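Abbfa_003403 (PDB 4ZXH) is a four-domain nonribosomal peptide synthetase that probably activates an amino acid, condenses it with a carrier-bound acyl group and releases the product through its thioesterase domain. Local coordinates at residues E450-I453 against V454-D457; D306-A309 against D310-L313. One frame throughout, in Å; residues are numbered along the deposited sequence.

Interaction 1: residues E450-I453 against V454-D457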
ATOM      1  N   GLU A 450      12.905 -14.515  35.717  1.00 78.04           N
ATOM      2  CA  GLU A 450      14.301 -14.401  35.310  1.00 80.54           C
ATOM      3  C   GLU A 450      14.578 -15.030  33.963  1.00 81.77           C
ATOM      4  O   GLU A 450      15.712 -15.006  33.490  1.00 90.37           O
ATOM      5  CB  GLU A 450      15.219 -15.033  36.356  1.00 91.88           C
ATOM      6  CG  GLU A 450      15.195 -14.334  37.714  1.00102.70           C
ATOM      7  CD  GLU A 450      15.443 -12.835  37.619  1.00108.57           C
ATOM      8  OE1 GLU A 450      16.230 -12.396  36.747  1.00107.96           O
ATOM      9  OE2 GLU A 450      14.844 -12.090  38.424  1.00113.10           O
ATOM     10  N   ARG A 451      13.547 -15.594  33.345  1.00 75.44           N
ATOM     11  CA  ARG A 451      13.714 -16.260  32.063  1.00 74.04           C
ATOM     12  C   ARG A 451      14.066 -15.238  30.976  1.00 72.89           C
ATOM     13  O   ARG A 451      13.590 -14.102  31.015  1.00 78.50           O
ATOM     14  CB  ARG A 451      12.446 -17.042  31.706  1.00 76.84           C
ATOM     15  CG  ARG A 451      12.580 -17.977  30.506  1.00 80.75           C
ATOM     16  CD  ARG A 451      11.388 -18.924  30.410  1.00 81.25           C
ATOM     17  NE  ARG A 451      11.528 -20.116  31.250  1.00 79.87           N
ATOM     18  CZ  ARG A 451      10.511 -20.896  31.609  1.00 82.12           C
ATOM     19  NH1 ARG A 451       9.272 -20.595  31.243  1.00 85.62           N
ATOM     20  NH2 ARG A 451      10.724 -21.964  32.357  1.00 82.86           N
ATOM     21  N   LYS A 452      14.921 -15.645  30.034  1.00 68.83           N
ATOM     22  CA  LYS A 452      15.342 -14.803  28.910  1.00 58.27           C
ATOM     23  C   LYS A 452      14.274 -14.748  27.822  1.00 58.53           C
ATOM     24  O   LYS A 452      13.637 -15.752  27.516  1.00 60.91           O
ATOM     25  CB  LYS A 452      16.663 -15.309  28.308  1.00 60.69           C
ATOM     26  CG  LYS A 452      17.904 -14.987  29.126  1.00 61.43           C
ATOM     27  CD  LYS A 452      19.170 -15.448  28.419  1.00 65.26           C
ATOM     28  CE  LYS A 452      20.427 -14.959  29.150  1.00 74.06           C
ATOM     29  NZ  LYS A 452      21.688 -15.424  28.483  1.00 75.05           N
ATOM     30  N   ILE A 453      14.092 -13.569  27.241  1.00 53.71           N
ATOM     31  CA  ILE A 453      13.055 -13.339  26.247  1.00 51.47           C
ATOM     32  C   ILE A 453      13.084 -14.366  25.105  1.00 63.06           C
ATOM     33  O   ILE A 453      12.034 -14.784  24.620  1.00 68.02           O
ATOM     34  CB  ILE A 453      13.163 -11.904  25.680  1.00 49.86           C
ATOM     35  CG1 ILE A 453      12.886 -10.890  26.792  1.00 51.04           C
ATOM     36  CG2 ILE A 453      12.200 -11.691  24.512  1.00 54.75           C
ATOM     37  CD1 ILE A 453      12.765  -9.472  26.335  1.00 49.69           C
ATOM     38  N   VAL A 454      14.271 -14.789  24.690  1.00 56.89           N
ATOM     39  CA  VAL A 454      14.381 -15.866  23.702  1.00 61.90           C
ATOM     40  C   VAL A 454      13.876 -17.214  24.259  1.00 68.32           C
ATOM     41  O   VAL A 454      13.100 -17.908  23.591  1.00 69.88           O
ATOM     42  CB  VAL A 454      15.842 -16.019  23.191  1.00 54.33           C
ATOM     43  CG1 VAL A 454      16.847 -15.966  24.348  1.00 52.14           C
ATOM     44  CG2 VAL A 454      16.004 -17.300  22.400  1.00 50.96           C
ATOM     45  N   GLU A 455      14.293 -17.562  25.483  1.00 64.85           N
ATOM     46  CA  GLU A 455      13.909 -18.820  26.146  1.00 65.98           C
ATOM     47  C   GLU A 455      12.406 -18.931  26.405  1.00 65.18           C
ATOM     48  O   GLU A 455      11.903 -19.991  26.782  1.00 67.70           O
ATOM     49  CB  GLU A 455      14.633 -18.970  27.491  1.00 73.04           C
ATOM     50  CG  GLU A 455      16.148 -19.114  27.447  1.00 81.71           C
ATOM     51  CD  GLU A 455      16.779 -18.998  28.842  1.00 92.80           C
ATOM     52  OE1 GLU A 455      16.075 -18.607  29.805  1.00 88.76           O
ATOM     53  OE2 GLU A 455      17.983 -19.313  28.978  1.00100.35           O
ATOM     54  N   LEU A 456      11.702 -17.823  26.230  1.00 53.98           N
ATOM     55  CA  LEU A 456      10.295 -17.740  26.568  1.00 61.23           C
ATOM     56  C   LEU A 456       9.419 -18.308  25.462  1.00 66.54           C
ATOM     57  O   LEU A 456       9.471 -17.854  24.316  1.00 68.36           O
ATOM     58  CB  LEU A 456       9.920 -16.284  26.851  1.00 58.34           C
ATOM     59  CG  LEU A 456       8.458 -15.943  27.110  1.00 53.97           C
ATOM     60  CD1 LEU A 456       7.984 -16.503  28.420  1.00 65.57           C
ATOM     61  CD2 LEU A 456       8.291 -14.450  27.086  1.00 59.38           C
ATOM     62  N   ASP A 457       8.606 -19.300  25.805  1.00 69.66           N
ATOM     63  CA  ASP A 457       7.737 -19.919  24.815  1.00 65.49           C
ATOM     64  C   ASP A 457       6.287 -19.563  25.132  1.00 59.40           C
ATOM     65  O   ASP A 457       5.769 -19.887  26.198  1.00 64.69           O
ATOM     66  CB  ASP A 457       7.951 -21.435  24.776  1.00 72.07           C
ATOM     67  CG  ASP A 457       7.717 -22.028  23.395  1.00 76.14           C
ATOM     68  OD1 ASP A 457       7.017 -21.378  22.579  1.00 83.53           O
ATOM     69  OD2 ASP A 457       8.234 -23.141  23.122  1.00 68.45           O
TER
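K452 and E455, with CA atoms 5.1 Å apart, bracket a tight turn whose residues I453 to E455 have helical phi/psi values, whereas K452 before them and L456 after them are extended. The turn lies in the loop that follows helix 428-447 of the condensation domain, and it resembles half of a capping box, with the glutamate three residues on returning its side chain to the backbone of the first. K452 N donates to E455 OE1 at 3.2 Å with a nearly straight N-H...O angle of 169°, yet it meets the carboxylate from above, 50° out of its plane. E455 CG sits beside its own backbone N (chi1 -65°), and the chain is extended beyond it, which carries the acid back over K452. There the carboxylate also covers aliphatic carbon: OE1 of E455 is 3.7 Å from K452 CB, and OE2 stays alongside K452 CD. K452 NZ makes a salt bridge to D310. R451 adds its methylene CG, 3.6 Å from E455 OE1. This is not a salt bridge, since R451 NE remains 5.0 Å from E455 OE1; at that distance any attraction would be a weak, longer-range one. I453 and L456 are buried, I453 against L313 and F316 of helix 313-329 and L456 against V265 of helix 255-271. V454 O accepts a bond from R802 of the adenylation domain, so the loop also touches the next domain. I453 O receives K269 NZ and a weak bond from L456 N at 3.5 Å, while L456 CB rests 3.4 Å from that same I453 O.

Interaction 2: residues D306-A309 against D310-L313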
ATOM      1  N   ASP A 306      14.241  -1.054  21.186  1.00 52.21           N
ATOM      2  CA  ASP A 306      15.031  -2.059  20.502  1.00 57.98           C
ATOM      3  C   ASP A 306      15.093  -3.272  21.410  1.00 57.47           C
ATOM      4  O   ASP A 306      15.828  -3.267  22.392  1.00 71.94           O
ATOM      5  CB  ASP A 306      16.427  -1.539  20.166  1.00 71.04           C
ATOM      6  CG  ASP A 306      17.155  -2.420  19.165  1.00 82.50           C
ATOM      7  OD1 ASP A 306      16.697  -3.556  18.924  1.00 91.29           O
ATOM      8  OD2 ASP A 306      18.178  -1.973  18.607  1.00 81.49           O
ATOM      9  N   ILE A 307      14.288  -4.289  21.106  1.00 52.63           N
ATOM     10  CA  ILE A 307      14.296  -5.536  21.873  1.00 52.12           C
ATOM     11  C   ILE A 307      15.615  -6.261  21.750  1.00 53.80           C
ATOM     12  O   ILE A 307      16.104  -6.486  20.642  1.00 60.12           O
ATOM     13  CB  ILE A 307      13.213  -6.527  21.424  1.00 49.44           C
ATOM     14  CG1 ILE A 307      11.860  -5.841  21.303  1.00 47.35           C
ATOM     15  CG2 ILE A 307      13.140  -7.702  22.397  1.00 49.37           C
ATOM     16  CD1 ILE A 307      11.384  -5.293  22.574  1.00 52.20           C
ATOM     17  N   ASP A 308      16.178  -6.624  22.897  1.00 49.61           N
ATOM     18  CA  ASP A 308      17.312  -7.528  22.961  1.00 56.35           C
ATOM     19  C   ASP A 308      16.835  -8.858  23.564  1.00 60.98           C
ATOM     20  O   ASP A 308      16.643  -8.954  24.774  1.00 67.20           O
ATOM     21  CB  ASP A 308      18.429  -6.894  23.796  1.00 62.68           C
ATOM     22  CG  ASP A 308      19.640  -7.796  23.964  1.00 70.58           C
ATOM     23  OD1 ASP A 308      19.822  -8.759  23.181  1.00 70.89           O
ATOM     24  OD2 ASP A 308      20.416  -7.526  24.904  1.00 76.63           O
ATOM     25  N   ALA A 309      16.643  -9.876  22.727  1.00 58.10           N
ATOM     26  CA  ALA A 309      16.093 -11.167  23.170  1.00 62.43           C
ATOM     27  C   ALA A 309      16.921 -11.848  24.262  1.00 65.94           C
ATOM     28  O   ALA A 309      16.464 -12.792  24.909  1.00 54.18           O
ATOM     29  CB  ALA A 309      15.945 -12.110  21.979  1.00 66.04           C
ATOM     30  N   ASP A 310      18.139 -11.357  24.458  1.00 66.66           N
ATOM     31  CA  ASP A 310      19.064 -11.919  25.426  1.00 68.67           C
ATOM     32  C   ASP A 310      18.742 -11.414  26.832  1.00 61.55           C
ATOM     33  O   ASP A 310      19.088 -12.050  27.818  1.00 71.72           O
ATOM     34  CB  ASP A 310      20.500 -11.569  25.022  1.00 80.23           C
ATOM     35  CG  ASP A 310      21.542 -12.351  25.795  1.00 89.73           C
ATOM     36  OD1 ASP A 310      21.207 -13.413  26.363  1.00 91.00           O
ATOM     37  OD2 ASP A 310      22.708 -11.901  25.830  1.00 94.20           O
ATOM     38  N   GLN A 311      18.067 -10.273  26.920  1.00 60.52           N
ATOM     39  CA  GLN A 311      17.639  -9.711  28.205  1.00 65.96           C
ATOM     40  C   GLN A 311      16.672 -10.636  28.948  1.00 66.93           C
ATOM     41  O   GLN A 311      15.859 -11.318  28.332  1.00 66.76           O
ATOM     42  CB  GLN A 311      16.967  -8.342  27.998  1.00 75.22           C
ATOM     43  CG  GLN A 311      17.864  -7.246  27.425  1.00 86.03           C
ATOM     44  CD  GLN A 311      18.950  -6.807  28.393  1.00 98.13           C
ATOM     45  OE1 GLN A 311      18.697  -6.622  29.586  1.00 99.58           O
ATOM     46  NE2 GLN A 311      20.171  -6.650  27.885  1.00101.65           N
ATOM     47  N   THR A 312      16.745 -10.658  30.271  1.00 69.00           N
ATOM     48  CA  THR A 312      15.713 -11.336  31.046  1.00 71.17           C
ATOM     49  C   THR A 312      14.471 -10.454  31.070  1.00 70.24           C
ATOM     50  O   THR A 312      14.549  -9.276  30.731  1.00 77.72           O
ATOM     51  CB  THR A 312      16.171 -11.637  32.482  1.00 76.95           C
ATOM     52  OG1 THR A 312      16.202 -10.425  33.246  1.00 81.84           O
ATOM     53  CG2 THR A 312      17.551 -12.270  32.476  1.00 74.96           C
ATOM     54  N   LEU A 313      13.323 -11.000  31.460  1.00 68.33           N
ATOM     55  CA  LEU A 313      12.120 -10.174  31.546  1.00 56.37           C
ATOM     56  C   LEU A 313      12.271  -9.102  32.609  1.00 67.47           C
ATOM     57  O   LEU A 313      11.714  -8.018  32.474  1.00 67.31           O
ATOM     58  CB  LEU A 313      10.885 -11.008  31.863  1.00 54.59           C
ATOM     59  CG  LEU A 313      10.552 -12.175  30.948  1.00 57.83           C
ATOM     60  CD1 LEU A 313       9.280 -12.851  31.449  1.00 57.19           C
ATOM     61  CD2 LEU A 313      10.410 -11.699  29.514  1.00 50.99           C
TER
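D308 and Q311 grip each other twice, once through side chains and once through backbone. Q311 NE2 donates to D308 OD2 at 3.1 Å with an N-H...O angle of 168°; the carboxylate oxygen is taken on its anti side, 27° out of the carboxylate plane, and it lies close to the plane of the donating amide. The two side chains cross at about a right angle. Q311 folds its chain at the second torsion (chi2 -68°), which brings the amide and its NE2 back to D308 OD2, while Q311 CG lies 3.4 Å from D308 O. Q311 N donates to D308 O at 2.9 Å, closing a type I beta turn from D308 to Q311. An Asx turn is superposed on its first half: D310 N makes a weak bond of 3.3 Å to D308 OD1, so each carboxylate oxygen of D308 has a partner within the turn. D310 CB packs 3.4 Å from D308 OD1, and the two acids run side by side, but D310 OD1 is taken up by K452. Further out, Q311 leans on F316 and Q319 of helix 313-329. Upstream, I307 is anchored by backbone bonding to N274 and by packing on L276, and downstream T312 is the N-cap of the helix, its OG1 accepting from Q315 N.

How the interactions relate
Interaction 2 comes first along the chain, joining strand 302-306 to helix 313-329; interaction 1 follows well over a hundred residues later, beyond helix 428-447. Both lie within the condensation domain, and their centres are about 9 Å apart. Backbone bonds pair A309 with V454, Q311 with I453 and L313 with R451, so the two loops run against each other in opposite directions. V454 N lies 3.0 Å from A309 O, and the salt bridge between K452 NZ and D310 OD1, also 3.0 Å, ties the turns together by side chains. The condensation domain is thereby stitched between distant parts of its sequence, at the side from which V454 reaches R802.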